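Local coordinates for uncharacterized protein (Xanthomonas campestris pv. vesicatoria, PDB 4FC9) that is the all-helical C-terminal domain of the type III effector XopL, secreted into plant hosts, and probably acts as an E3 ubiquitin ligase, at residues L34-I37 with E38-Q42. Numbering follows the deposited sequence.
Sequences LERI and EDTAQ
Glu-38 and Leu-34, one turn apart on helix 32-49, give a compact example of how a glutamate leans its CG on the preceding turn and reaches that turn again through water. At the root, Glu-38 CB packs over the carbonyl oxygens of the preceding turn, 3.5 Å from Glu-35 O. CG comes within 3.4 Å of Leu-34 O, the oxygen that also accepts the backbone N-H of Glu-38. Beyond it the bend at chi2 (-65°) turns the carboxylate outward, and its OE2 takes a hydrogen bond of 3.1 Å from a water that also donates to Leu-34 O. The other oxygen, OE1, forms a salt bridge with Lys-163 of helix 152-171, so the tip links two helices.

Thr-40 reaches the preceding turn directly. Its OG1 donates to Arg-36 O over 2.9 Å, while its backbone N donates to that oxygen from the opposite face of the carbonyl plane; two bonds thus grip one acceptor. A chi1 of -64° turns the hydroxyl back to Arg-36 O.

Glu-35 and Asp-39 bring like charges together: OE2 of Glu-35 stands 4.3 Å from OD2 of Asp-39, their carboxylate planes 67° apart. A water placed between them donates to both, though its contact with OD2 is suspiciously short; it may soften the repulsion. Leu-34, Ile-37 and Thr-40 meanwhile touch Leu-167, Glu-166 and Trp-162 of helix 152-171. The whole shows the i to i+4 hydrogen bonding of an amphipathic alpha-helix, with the Thr-40 hydroxyl adding a second bond to Arg-36 O and another helix packed alongside.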
ATOM      1  N   LEU A  34      -8.569   6.738  11.192  1.00 25.23           N
ATOM      2  CA  LEU A  34      -8.405   6.694   9.746  1.00 25.56           C
ATOM      3  C   LEU A  34      -7.708   7.934   9.214  1.00 27.73           C
ATOM      4  O   LEU A  34      -6.927   7.856   8.271  1.00 26.47           O
ATOM      5  CB  LEU A  34      -9.761   6.565   9.064  1.00 26.36           C
ATOM      6  CG  LEU A  34     -10.340   5.160   9.043  1.00 30.32           C
ATOM      7  CD1 LEU A  34     -11.767   5.206   8.545  1.00 31.77           C
ATOM      8  CD2 LEU A  34      -9.486   4.259   8.169  1.00 30.43           C
ATOM      9  N   GLU A  35      -8.009   9.082   9.804  1.00 27.36           N
ATOM     10  CA  GLU A  35      -7.379  10.314   9.363  1.00 27.02           C
ATOM     11  C   GLU A  35      -5.883  10.254   9.663  1.00 27.99           C
ATOM     12  O   GLU A  35      -5.057  10.680   8.858  1.00 27.32           O
ATOM     13  CB  GLU A  35      -8.028  11.532  10.017  1.00 28.00           C
ATOM     14  CG  GLU A  35      -7.539  12.836   9.430  1.00 31.61           C
ATOM     15  CD  GLU A  35      -8.513  13.972   9.624  1.00 38.54           C
ATOM     16  OE1 GLU A  35      -9.595  13.741  10.201  1.00 41.71           O
ATOM     17  OE2 GLU A  35      -8.192  15.100   9.195  1.00 42.78           O
ATOM     18  N   ARG A  36      -5.547   9.690  10.816  1.00 28.19           N
ATOM     19  CA  ARG A  36      -4.162   9.545  11.234  1.00 27.36           C
ATOM     20  C   ARG A  36      -3.381   8.609  10.311  1.00 27.92           C
ATOM     21  O   ARG A  36      -2.211   8.857  10.015  1.00 27.93           O
ATOM     22  CB  ARG A  36      -4.108   9.049  12.677  1.00 32.95           C
ATOM     23  CG  ARG A  36      -2.714   8.737  13.195  1.00 45.11           C
ATOM     24  CD  ARG A  36      -2.680   8.712  14.727  1.00 59.05           C
ATOM     25  NE  ARG A  36      -3.707   7.846  15.311  1.00 65.06           N
ATOM     26  CZ  ARG A  36      -4.821   8.285  15.895  1.00 66.01           C
ATOM     27  NH1 ARG A  36      -5.695   7.422  16.396  1.00 62.92           N
ATOM     28  NH2 ARG A  36      -5.062   9.587  15.979  1.00 68.81           N
ATOM     29  N   ILE A  37      -4.023   7.536   9.861  1.00 23.27           N
ATOM     30  CA  ILE A  37      -3.391   6.633   8.907  1.00 21.23           C
ATOM     31  C   ILE A  37      -3.071   7.398   7.625  1.00 24.89           C
ATOM     32  O   ILE A  37      -1.959   7.319   7.098  1.00 25.44           O
ATOM     33  CB  ILE A  37      -4.286   5.424   8.588  1.00 19.59           C
ATOM     34  CG1 ILE A  37      -4.483   4.577   9.849  1.00 20.69           C
ATOM     35  CG2 ILE A  37      -3.687   4.592   7.467  1.00 16.71           C
ATOM     36  CD1 ILE A  37      -5.500   3.468   9.693  1.00 19.96           C
ATOM     37  N   GLU A  38      -4.050   8.153   7.140  1.00 26.17           N
ATOM     38  CA  GLU A  38      -3.869   8.963   5.947  1.00 23.60           C
ATOM     39  C   GLU A  38      -2.773  10.011   6.118  1.00 24.20           C
ATOM     40  O   GLU A  38      -1.910  10.152   5.258  1.00 26.59           O
ATOM     41  CB  GLU A  38      -5.176   9.649   5.555  1.00 28.84           C
ATOM     42  CG  GLU A  38      -6.266   8.710   5.057  1.00 28.58           C
ATOM     43  CD  GLU A  38      -5.908   8.011   3.758  1.00 29.73           C
ATOM     44  OE1 GLU A  38      -4.984   8.464   3.045  1.00 30.60           O
ATOM     45  OE2 GLU A  38      -6.563   6.998   3.446  1.00 31.66           O
ATOM     46  N   ASP A  39      -2.809  10.749   7.221  1.00 23.77           N
ATOM     47  CA  ASP A  39      -1.848  11.829   7.426  1.00 22.65           C
ATOM     48  C   ASP A  39      -0.434  11.281   7.534  1.00 23.74           C
ATOM     49  O   ASP A  39       0.509  11.860   6.994  1.00 25.33           O
ATOM     50  CB  ASP A  39      -2.205  12.649   8.662  1.00 29.61           C
ATOM     51  CG  ASP A  39      -3.502  13.425   8.494  1.00 32.55           C
ATOM     52  OD1 ASP A  39      -3.916  13.657   7.339  1.00 33.15           O
ATOM     53  OD2 ASP A  39      -4.108  13.804   9.517  1.00 32.61           O
ATOM     54  N   THR A  40      -0.296  10.154   8.220  1.00 22.60           N
ATOM     55  CA  THR A  40       0.996   9.500   8.367  1.00 21.53           C
ATOM     56  C   THR A  40       1.505   8.974   7.026  1.00 22.58           C
ATOM     57  O   THR A  40       2.665   9.185   6.665  1.00 24.84           O
ATOM     58  CB  THR A  40       0.923   8.345   9.386  1.00 22.09           C
ATOM     59  OG1 THR A  40       0.618   8.867  10.683  1.00 24.45           O
ATOM     60  CG2 THR A  40       2.243   7.591   9.448  1.00 21.34           C
ATOM     61  N   ALA A  41       0.640   8.285   6.293  1.00 22.89           N
ATOM     62  CA  ALA A  41       1.012   7.765   4.984  1.00 22.74           C
ATOM     63  C   ALA A  41       1.528   8.896   4.103  1.00 20.13           C
ATOM     64  O   ALA A  41       2.547   8.757   3.435  1.00 20.51           O
ATOM     65  CB  ALA A  41      -0.170   7.062   4.326  1.00 18.66           C
ATOM     66  N   GLN A  42       0.837  10.028   4.138  1.00 20.34           N
ATOM     67  CA  GLN A  42       1.227  11.201   3.363  1.00 20.33           C
ATOM     68  C   GLN A  42       2.597  11.717   3.784  1.00 23.33           C
ATOM     69  O   GLN A  42       3.414  12.071   2.938  1.00 26.94           O
ATOM     70  CB  GLN A  42       0.183  12.305   3.522  1.00 24.99           C
ATOM     71  CG  GLN A  42       0.284  13.431   2.509  1.00 34.22           C
ATOM     72  CD  GLN A  42      -0.844  14.450   2.651  1.00 44.25           C
ATOM     73  OE1 GLN A  42      -1.683  14.596   1.761  1.00 41.37           O
ATOM     74  NE2 GLN A  42      -0.864  15.161   3.772  1.00 52.88           N
TER
HETATM   75  O   HOH W   1      -8.429   6.412   5.864  1.00 38.82           O
HETATM   76  O   HOH W   2      -5.339  15.983   9.905  1.00 35.45           O